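PDB 3M1G: putative glutathione S-transferase from Corynebacterium glutamicum, which probably acts as a glutathione transferase of the ECM4-like, Omega-type branch of the family, carrying out glutathione-dependent reactions. Local coordinates for the interface of chains A and B. Coordinates in Å, arbitrary orientation; residue numbers count along the deposited sequence, not the author numbering. Chains: chain A/B, Putative glutathione S-transferase.

The interface of chains A and B. Residues chain A 260, 267-269, 271-272; chain B 269, 271-272.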
loop_
_atom_site.group_PDB
_atom_site.type_symbol
_atom_site.label_atom_id
_atom_site.label_comp_id
_atom_site.label_asym_id
_atom_site.label_seq_id
_atom_site.Cartn_x
_atom_site.Cartn_y
_atom_site.Cartn_z
ATOM N N HIS A 260 -1.639 -2.903 -5.526
ATOM C CA HIS A 260 -0.839 -1.900 -4.786
ATOM C C HIS A 260 0.299 -2.534 -3.989
ATOM O O HIS A 260 1.445 -2.110 -4.118
ATOM C CB HIS A 260 -1.766 -1.060 -3.874
ATOM C CG HIS A 260 -1.065 0.047 -3.146
ATOM N ND1 HIS A 260 -0.356 -0.174 -1.979
ATOM C CD2 HIS A 260 -0.906 1.364 -3.447
ATOM C CE1 HIS A 260 0.239 0.962 -1.608
ATOM N NE2 HIS A 260 -0.127 1.927 -2.452
ATOM N N ARG A 267 2.813 3.306 -6.343
ATOM C CA ARG A 267 3.326 4.681 -6.264
ATOM C C ARG A 267 2.416 5.487 -5.347
ATOM O O ARG A 267 2.880 6.307 -4.574
ATOM C CB ARG A 267 3.357 5.410 -7.600
ATOM C CG ARG A 267 4.069 6.773 -7.494
ATOM C CD ARG A 267 3.977 7.579 -8.780
ATOM N NE ARG A 267 2.617 8.113 -8.935
ATOM C CZ ARG A 267 2.172 8.743 -10.022
ATOM N NH1 ARG A 267 2.944 8.877 -11.090
ATOM N NH2 ARG A 267 0.923 9.199 -10.059
ATOM N N ASN A 268 1.123 5.239 -5.492
ATOM C CA ASN A 268 0.055 5.920 -4.801
ATOM C C ASN A 268 -1.084 4.938 -4.743
ATOM O O ASN A 268 -1.122 4.002 -5.548
ATOM C CB ASN A 268 -0.472 7.095 -5.625
ATOM C CG ASN A 268 0.446 8.266 -5.632
ATOM O OD1 ASN A 268 1.023 8.604 -6.674
ATOM N ND2 ASN A 268 0.525 8.967 -4.491
ATOM N N LYS A 269 -2.017 5.150 -3.812
ATOM C CA LYS A 269 -3.265 4.397 -3.824
ATOM C C LYS A 269 -4.191 5.116 -4.834
ATOM O O LYS A 269 -4.047 6.318 -5.079
ATOM C CB LYS A 269 -3.938 4.352 -2.440
ATOM C CG LYS A 269 -3.314 3.345 -1.451
ATOM C CD LYS A 269 -3.843 3.482 -0.021
ATOM C CE LYS A 269 -5.314 3.010 0.078
ATOM N NZ LYS A 269 -5.821 2.923 1.473
ATOM N N THR A 271 -7.129 5.868 -4.131
ATOM C CA THR A 271 -7.767 6.879 -3.255
ATOM C C THR A 271 -7.048 8.223 -3.279
ATOM O O THR A 271 -7.661 9.238 -2.995
ATOM C CB THR A 271 -7.859 6.388 -1.795
ATOM O OG1 THR A 271 -6.530 6.152 -1.322
ATOM C CG2 THR A 271 -8.704 5.038 -1.732
ATOM N N GLU A 272 -5.772 8.251 -3.676
ATOM C CA GLU A 272 -5.022 9.510 -3.760
ATOM C C GLU A 272 -4.992 10.148 -5.160
ATOM O O GLU A 272 -4.332 11.148 -5.342
ATOM C CB GLU A 272 -3.559 9.285 -3.316
ATOM C CG GLU A 272 -3.398 8.686 -1.916
ATOM C CD GLU A 272 -1.938 8.407 -1.578
ATOM O OE1 GLU A 272 -1.309 7.485 -2.182
ATOM O OE2 GLU A 272 -1.407 9.150 -0.725
ATOM N N LYS B 269 -2.799 4.428 4.205
ATOM C CA LYS B 269 -1.450 4.980 4.209
ATOM C C LYS B 269 -1.440 6.083 5.294
ATOM O O LYS B 269 -2.482 6.666 5.612
ATOM C CB LYS B 269 -1.058 5.584 2.848
ATOM C CG LYS B 269 -0.656 4.550 1.775
ATOM C CD LYS B 269 -0.496 5.149 0.375
ATOM C CE LYS B 269 0.757 6.053 0.294
ATOM N NZ LYS B 269 1.083 6.499 -1.086
ATOM N N THR B 271 -0.312 8.932 4.739
ATOM C CA THR B 271 -0.771 10.101 3.952
ATOM C C THR B 271 -2.276 10.322 4.040
ATOM O O THR B 271 -2.733 11.435 3.844
ATOM C CB THR B 271 -0.370 9.978 2.467
ATOM O OG1 THR B 271 -0.989 8.804 1.936
ATOM C CG2 THR B 271 1.214 9.857 2.343
ATOM N N GLU B 272 -3.047 9.290 4.396
ATOM C CA GLU B 272 -4.502 9.431 4.538
ATOM C C GLU B 272 -4.985 9.694 5.974
ATOM O O GLU B 272 -6.175 9.748 6.200
ATOM C CB GLU B 272 -5.209 8.154 4.032
ATOM C CG GLU B 272 -4.871 7.760 2.591
ATOM C CD GLU B 272 -5.531 6.446 2.188
ATOM O OE1 GLU B 272 -5.147 5.355 2.709
ATOM O OE2 GLU B 272 -6.471 6.518 1.368
HETATM O O HOH W 1 1.536 4.067 -2.222
#
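A:Lys269 and B:Lys269 meet through their aliphatic chains on the two-fold axis, running past each other in opposite directions with A:Lys269 CD 3.8 Å from B:Lys269 CD. Each side chain bends at its third torsion (chi3 70°), which carries the ammonium to the partner subunit, where the side chain of B:Lys269 crosses that of A:Glu272 at about a right angle. The salt bridge this makes is short: B:Lys269 NZ lies 2.8 Å from the carboxylate oxygen A:Glu272 OE1. The ammonium arrives on the syn side of that oxygen, 17° out of the carboxylate plane. A:Glu272 OE1 also accepts A:Lys269 N, its own chain's backbone amide, at 2.9 Å through the anti lone pair, and thus takes a strong donor from each subunit. The other oxygen faces a threonine hydroxyl, with B:Thr271 OG1 donating to A:Glu272 OE2 at 2.7 Å. This donor stands above the carboxylate plane, 48° out of it. OG1 of B:Thr271 sits between its backbone N and the carbonyl carbon, directed at A:Glu272. Bonds to both oxygens should fix the carboxylate's rotation. Exchanging the chains gives each contact's twin, and the paired positive charges probably offset the two nearby carboxylates. At the rim, water 1 joins the imidazole to the ammonium, 2.7 Å from both A:His260 NE2 and B:Lys269 NZ. In the second shell, A:Arg267 NE donates to A:Asn268 OD1 at 2.8 Å, which may steady an amide whose ND2 makes a weak bond to A:Glu272 OE1. The patch, part of a larger two-fold interface whose dimer may be biological, occupies the loop and 3-10 helix 270-272 between helices 255-259 and 274-284, in the helical C-terminal region, its centre about 23 Å from A:Cys70, the predicted nucleophile.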